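N-Acetyltransferase, PseH (Campylobacter jejuni subsp. jejuni PT14, PDB 4XPL) transfers an acetyl group from acetyl coenzyme A to the 4-amino group of a UDP-linked sugar in the biosynthesis of pseudaminic acid, which modifies flagellin. Local coordinates at residues A121-F124 against K125-K129. The protein carries 8 engineered substitutions. Sequence-based numbering, arbitrary orientation.
Sequences AYVF and KSNHK. Engineered in segment 125-129: S126 (natural residue Asp), H128 (natural residue Arg). With ACO (acetyl coenzyme *a), chain B.
The type I beta turn F124-N127 joins the end of strand 118-124 to helix 128-136, beside the pantetheine arm of acetyl coenzyme A. One backbone bond closes it: N127 N donates to F124 O over 2.9 Å, although the donor stands 50° out of the carbonyl plane. CB of N127 therefore lies close to that carbonyl, 3.2 Å from F124 O. With its CG anti to the backbone N (chi1 -165°), N127 directs its carboxamide back beside the strand end, where it crosses V123 at about a right angle. The CG1 methyl of V123 is 4.2 Å from N127 ND2, a van der Waals contact, and also borders the C2P carbon of the cofactor.

N127 ND2 has two acceptors. It donates to O5P of acetyl coenzyme A at 2.9 Å, with a 156° angle at the hydrogen, and to a water that also accepts from F124 N, a bond of 3.0 Å. ND2 thus bonds the cofactor amide directly and the strand end through one water. At the other end of the carboxamide, OD1 of N127, the N-cap residue, accepts a weak hydrogen bond from A130 N in the first turn of the helix, which, with the two bonds from ND2, favours one orientation of the amide. At the start of the helix, K129 CG packs 3.4 Å from the adenine C8A. The engineered H128 approaches the adenine amino group through CB, 3.6 Å from N6A. Away from the cofactor, the extended K125 side chain reaches E144 in a salt bridge and the carbonyl of D145. A strand-to-helix turn whose N-cap asparagine grips the pantetheine arm is characteristic of the GNAT acetyl-CoA site.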
ATOM      1  N   ALA A 121      -7.245  -8.100   0.590  1.00 17.90           N
ATOM      2  CA  ALA A 121      -7.624  -6.703   0.427  1.00 19.79           C
ATOM      3  C   ALA A 121      -9.122  -6.607   0.332  1.00 20.51           C
ATOM      4  O   ALA A 121      -9.807  -7.597   0.103  1.00 19.80           O
ATOM      5  CB  ALA A 121      -6.979  -6.089  -0.827  1.00 18.45           C
ATOM      6  N   TYR A 122      -9.627  -5.390   0.488  1.00 23.69           N
ATOM      7  CA  TYR A 122     -11.012  -5.087   0.158  1.00 25.68           C
ATOM      8  C   TYR A 122     -11.049  -3.750  -0.575  1.00 26.69           C
ATOM      9  O   TYR A 122     -10.212  -2.874  -0.336  1.00 26.65           O
ATOM     10  CB  TYR A 122     -11.904  -5.066   1.392  1.00 27.79           C
ATOM     11  CG  TYR A 122     -11.496  -4.080   2.445  1.00 33.85           C
ATOM     12  CD1 TYR A 122     -10.438  -4.364   3.306  1.00 37.28           C
ATOM     13  CD2 TYR A 122     -12.166  -2.863   2.597  1.00 40.32           C
ATOM     14  CE1 TYR A 122     -10.041  -3.468   4.280  1.00 41.25           C
ATOM     15  CE2 TYR A 122     -11.772  -1.943   3.574  1.00 45.05           C
ATOM     16  CZ  TYR A 122     -10.705  -2.260   4.414  1.00 46.15           C
ATOM     17  OH  TYR A 122     -10.296  -1.382   5.397  1.00 52.49           O
ATOM     18  N   VAL A 123     -11.971  -3.645  -1.526  1.00 26.63           N
ATOM     19  CA  VAL A 123     -12.113  -2.452  -2.334  1.00 29.06           C
ATOM     20  C   VAL A 123     -13.587  -2.184  -2.572  1.00 30.78           C
ATOM     21  O   VAL A 123     -14.402  -3.105  -2.567  1.00 29.72           O
ATOM     22  CB  VAL A 123     -11.399  -2.574  -3.694  1.00 28.73           C
ATOM     23  CG1 VAL A 123      -9.917  -2.385  -3.519  1.00 30.00           C
ATOM     24  CG2 VAL A 123     -11.750  -3.914  -4.368  1.00 29.33           C
ATOM     25  N   PHE A 124     -13.919  -0.911  -2.731  1.00 33.27           N
ATOM     26  CA  PHE A 124     -15.255  -0.536  -3.147  1.00 35.53           C
ATOM     27  C   PHE A 124     -15.502  -1.195  -4.502  1.00 34.39           C
ATOM     28  O   PHE A 124     -14.602  -1.260  -5.362  1.00 32.20           O
ATOM     29  CB  PHE A 124     -15.392   0.980  -3.270  1.00 39.26           C
ATOM     30  CG  PHE A 124     -15.503   1.693  -1.954  1.00 43.45           C
ATOM     31  CD1 PHE A 124     -16.679   1.637  -1.218  1.00 45.31           C
ATOM     32  CD2 PHE A 124     -14.435   2.438  -1.457  1.00 45.15           C
ATOM     33  CE1 PHE A 124     -16.794   2.305   0.007  1.00 49.07           C
ATOM     34  CE2 PHE A 124     -14.542   3.110  -0.231  1.00 47.91           C
ATOM     35  CZ  PHE A 124     -15.718   3.039   0.498  1.00 50.29           C
ATOM     36  N   LYS A 125     -16.730  -1.671  -4.682  1.00 34.79           N
ATOM     37  CA  LYS A 125     -17.140  -2.383  -5.888  1.00 34.72           C
ATOM     38  C   LYS A 125     -16.991  -1.574  -7.170  1.00 36.42           C
ATOM     39  O   LYS A 125     -16.876  -2.151  -8.242  1.00 37.37           O
ATOM     40  CB  LYS A 125     -18.615  -2.803  -5.761  1.00 36.61           C
ATOM     41  CG  LYS A 125     -18.883  -3.747  -4.625  1.00 34.80           C
ATOM     42  CD  LYS A 125     -20.340  -4.174  -4.585  1.00 38.03           C
ATOM     43  CE  LYS A 125     -20.599  -4.831  -3.269  1.00 37.44           C
ATOM     44  NZ  LYS A 125     -21.951  -5.362  -3.157  1.00 36.78           N
ATOM     45  N   SER A 126     -17.038  -0.247  -7.065  1.00 38.28           N
ATOM     46  CA  SER A 126     -16.888   0.636  -8.222  1.00 40.70           C
ATOM     47  C   SER A 126     -15.421   0.832  -8.638  1.00 38.89           C
ATOM     48  O   SER A 126     -15.156   1.486  -9.641  1.00 40.12           O
ATOM     49  CB  SER A 126     -17.499   2.008  -7.914  1.00 44.38           C
ATOM     50  OG  SER A 126     -16.848   2.584  -6.791  1.00 44.02           O
ATOM     51  N   ASN A 127     -14.486   0.285  -7.862  1.00 35.36           N
ATOM     52  CA  ASN A 127     -13.052   0.473  -8.120  1.00 34.87           C
ATOM     53  C   ASN A 127     -12.580  -0.594  -9.121  1.00 34.00           C
ATOM     54  O   ASN A 127     -11.933  -1.593  -8.761  1.00 31.24           O
ATOM     55  CB  ASN A 127     -12.269   0.419  -6.785  1.00 32.10           C
ATOM     56  CG  ASN A 127     -10.828   0.953  -6.906  1.00 32.37           C
ATOM     57  OD1 ASN A 127     -10.346   1.227  -7.997  1.00 29.87           O
ATOM     58  ND2 ASN A 127     -10.151   1.106  -5.763  1.00 28.58           N
ATOM     59  N   HIS A 128     -12.910  -0.371 -10.387  1.00 37.44           N
ATOM     60  CA  HIS A 128     -12.706  -1.387 -11.416  1.00 37.98           C
ATOM     61  C   HIS A 128     -11.248  -1.513 -11.769  1.00 36.52           C
ATOM     62  O   HIS A 128     -10.769  -2.606 -12.077  1.00 35.90           O
ATOM     63  CB  HIS A 128     -13.488  -1.051 -12.684  1.00 42.28           C
ATOM     64  CG  HIS A 128     -14.950  -0.845 -12.455  1.00 46.48           C
ATOM     65  ND1 HIS A 128     -15.731  -1.756 -11.775  1.00 48.27           N
ATOM     66  CD2 HIS A 128     -15.777   0.161 -12.828  1.00 52.99           C
ATOM     67  CE1 HIS A 128     -16.978  -1.313 -11.731  1.00 51.26           C
ATOM     68  NE2 HIS A 128     -17.032  -0.152 -12.363  1.00 53.52           N
ATOM     69  N   LYS A 129     -10.546  -0.391 -11.739  1.00 37.22           N
ATOM     70  CA  LYS A 129      -9.121  -0.404 -11.983  1.00 36.45           C
ATOM     71  C   LYS A 129      -8.455  -1.335 -11.005  1.00 31.86           C
ATOM     72  O   LYS A 129      -7.671  -2.181 -11.404  1.00 30.74           O
ATOM     73  CB  LYS A 129      -8.493   1.004 -11.907  1.00 38.70           C
ATOM     74  CG  LYS A 129      -8.558   1.745 -13.224  1.00 43.85           C
ATOM     75  CD  LYS A 129      -7.583   2.905 -13.317  1.00 47.55           C
ATOM     76  CE  LYS A 129      -8.110   4.167 -12.654  1.00 50.13           C
ATOM     77  NZ  LYS A 129      -7.843   5.348 -13.551  1.00 53.50           N
TER
HETATM   78  N1A ACO B 701     -12.744  -2.179 -16.193  1.00 67.60           N
HETATM   79  C2A ACO B 701     -11.732  -3.071 -16.266  1.00 67.57           C
HETATM   80  N3A ACO B 701     -10.438  -2.695 -16.349  1.00 66.37           N
HETATM   81  C4A ACO B 701     -10.067  -1.383 -16.361  1.00 64.95           C
HETATM   82  C5A ACO B 701     -11.111  -0.353 -16.275  1.00 65.73           C
HETATM   83  C6A ACO B 701     -12.519  -0.839 -16.192  1.00 67.55           C
HETATM   84  N6A ACO B 701     -13.565   0.025 -16.118  1.00 68.64           N
HETATM   85  N7A ACO B 701     -10.471   0.837 -16.310  1.00 64.73           N
HETATM   86  C8A ACO B 701      -9.133   0.593 -16.408  1.00 63.42           C
HETATM   87  N9A ACO B 701      -8.893  -0.737 -16.433  1.00 62.66           N
HETATM   88  C1B ACO B 701      -7.578  -1.446 -16.519  1.00 59.84           C
HETATM   89  C2B ACO B 701      -6.548  -0.757 -17.407  1.00 58.65           C
HETATM   90  O2B ACO B 701      -6.797  -0.995 -18.795  1.00 58.45           O
HETATM   91  C3B ACO B 701      -5.276  -1.413 -16.915  1.00 57.39           C
HETATM   92  O3B ACO B 701      -5.128  -2.657 -17.600  1.00 57.96           O
HETATM   93  P3B ACO B 701      -3.751  -3.501 -17.665  1.00 59.80           P
HETATM   94  O7A ACO B 701      -3.415  -3.862 -16.221  1.00 59.57           O
HETATM   95  O8A ACO B 701      -4.157  -4.709 -18.478  1.00 59.05           O
HETATM   96  O9A ACO B 701      -2.748  -2.594 -18.349  1.00 57.02           O
HETATM   97  C4B ACO B 701      -5.510  -1.617 -15.418  1.00 55.42           C
HETATM   98  O4B ACO B 701      -6.934  -1.586 -15.236  1.00 58.00           O
HETATM   99  C5B ACO B 701      -4.814  -0.544 -14.573  1.00 51.67           C
HETATM  100  O5B ACO B 701      -5.113   0.773 -15.064  1.00 45.58           O
HETATM  101  P1A ACO B 701      -4.038   1.984 -15.128  1.00 39.91           P
HETATM  102  O1A ACO B 701      -4.704   3.233 -15.637  1.00 39.09           O
HETATM  103  O2A ACO B 701      -2.755   1.491 -15.761  1.00 39.48           O
HETATM  104  O3A ACO B 701      -3.831   2.385 -13.583  1.00 36.73           O
HETATM  105  P2A ACO B 701      -2.507   2.080 -12.752  1.00 31.00           P
HETATM  106  O4A ACO B 701      -2.045   0.675 -13.036  1.00 34.37           O
HETATM  107  O5A ACO B 701      -1.550   3.221 -13.030  1.00 35.17           O
HETATM  108  O6A ACO B 701      -3.003   2.301 -11.231  1.00 31.86           O
HETATM  109  CBP ACO B 701      -4.112   1.982  -9.181  1.00 26.93           C
HETATM  110  CCP ACO B 701      -3.984   1.484 -10.600  1.00 27.76           C
HETATM  111  CDP ACO B 701      -2.725   1.836  -8.490  1.00 24.84           C
HETATM  112  CEP ACO B 701      -5.175   1.148  -8.454  1.00 22.83           C
HETATM  113  CAP ACO B 701      -4.543   3.455  -9.265  1.00 26.27           C
HETATM  114  OAP ACO B 701      -5.782   3.581 -10.006  1.00 27.21           O
HETATM  115  C9P ACO B 701      -4.719   4.086  -7.921  1.00 27.03           C
HETATM  116  O9P ACO B 701      -3.746   4.440  -7.251  1.00 22.88           O
HETATM  117  N8P ACO B 701      -5.982   4.273  -7.526  1.00 26.94           N
HETATM  118  C7P ACO B 701      -6.306   4.965  -6.283  1.00 26.78           C
HETATM  119  C6P ACO B 701      -5.904   4.133  -5.057  1.00 26.99           C
HETATM  120  C5P ACO B 701      -6.622   2.798  -5.028  1.00 28.75           C
HETATM  121  O5P ACO B 701      -7.795   2.696  -5.405  1.00 26.83           O
HETATM  122  N4P ACO B 701      -5.953   1.760  -4.527  1.00 26.21           N
HETATM  123  C3P ACO B 701      -6.655   0.499  -4.233  1.00 29.20           C
HETATM  124  C2P ACO B 701      -7.339   0.572  -2.848  1.00 28.92           C
HETATM  125  S1P ACO B 701      -6.050   0.643  -1.624  1.00 30.93           S
HETATM  126  C   ACO B 701      -5.940   2.231  -1.136  1.00 31.64           C
HETATM  127  O   ACO B 701      -6.653   3.098  -1.656  1.00 32.36           O
HETATM  128  CH3 ACO B 701      -4.919   2.559  -0.074  1.00 32.72           C
HETATM  129  O   HOH W   1     -11.575   0.947  -3.231  1.00 33.01           O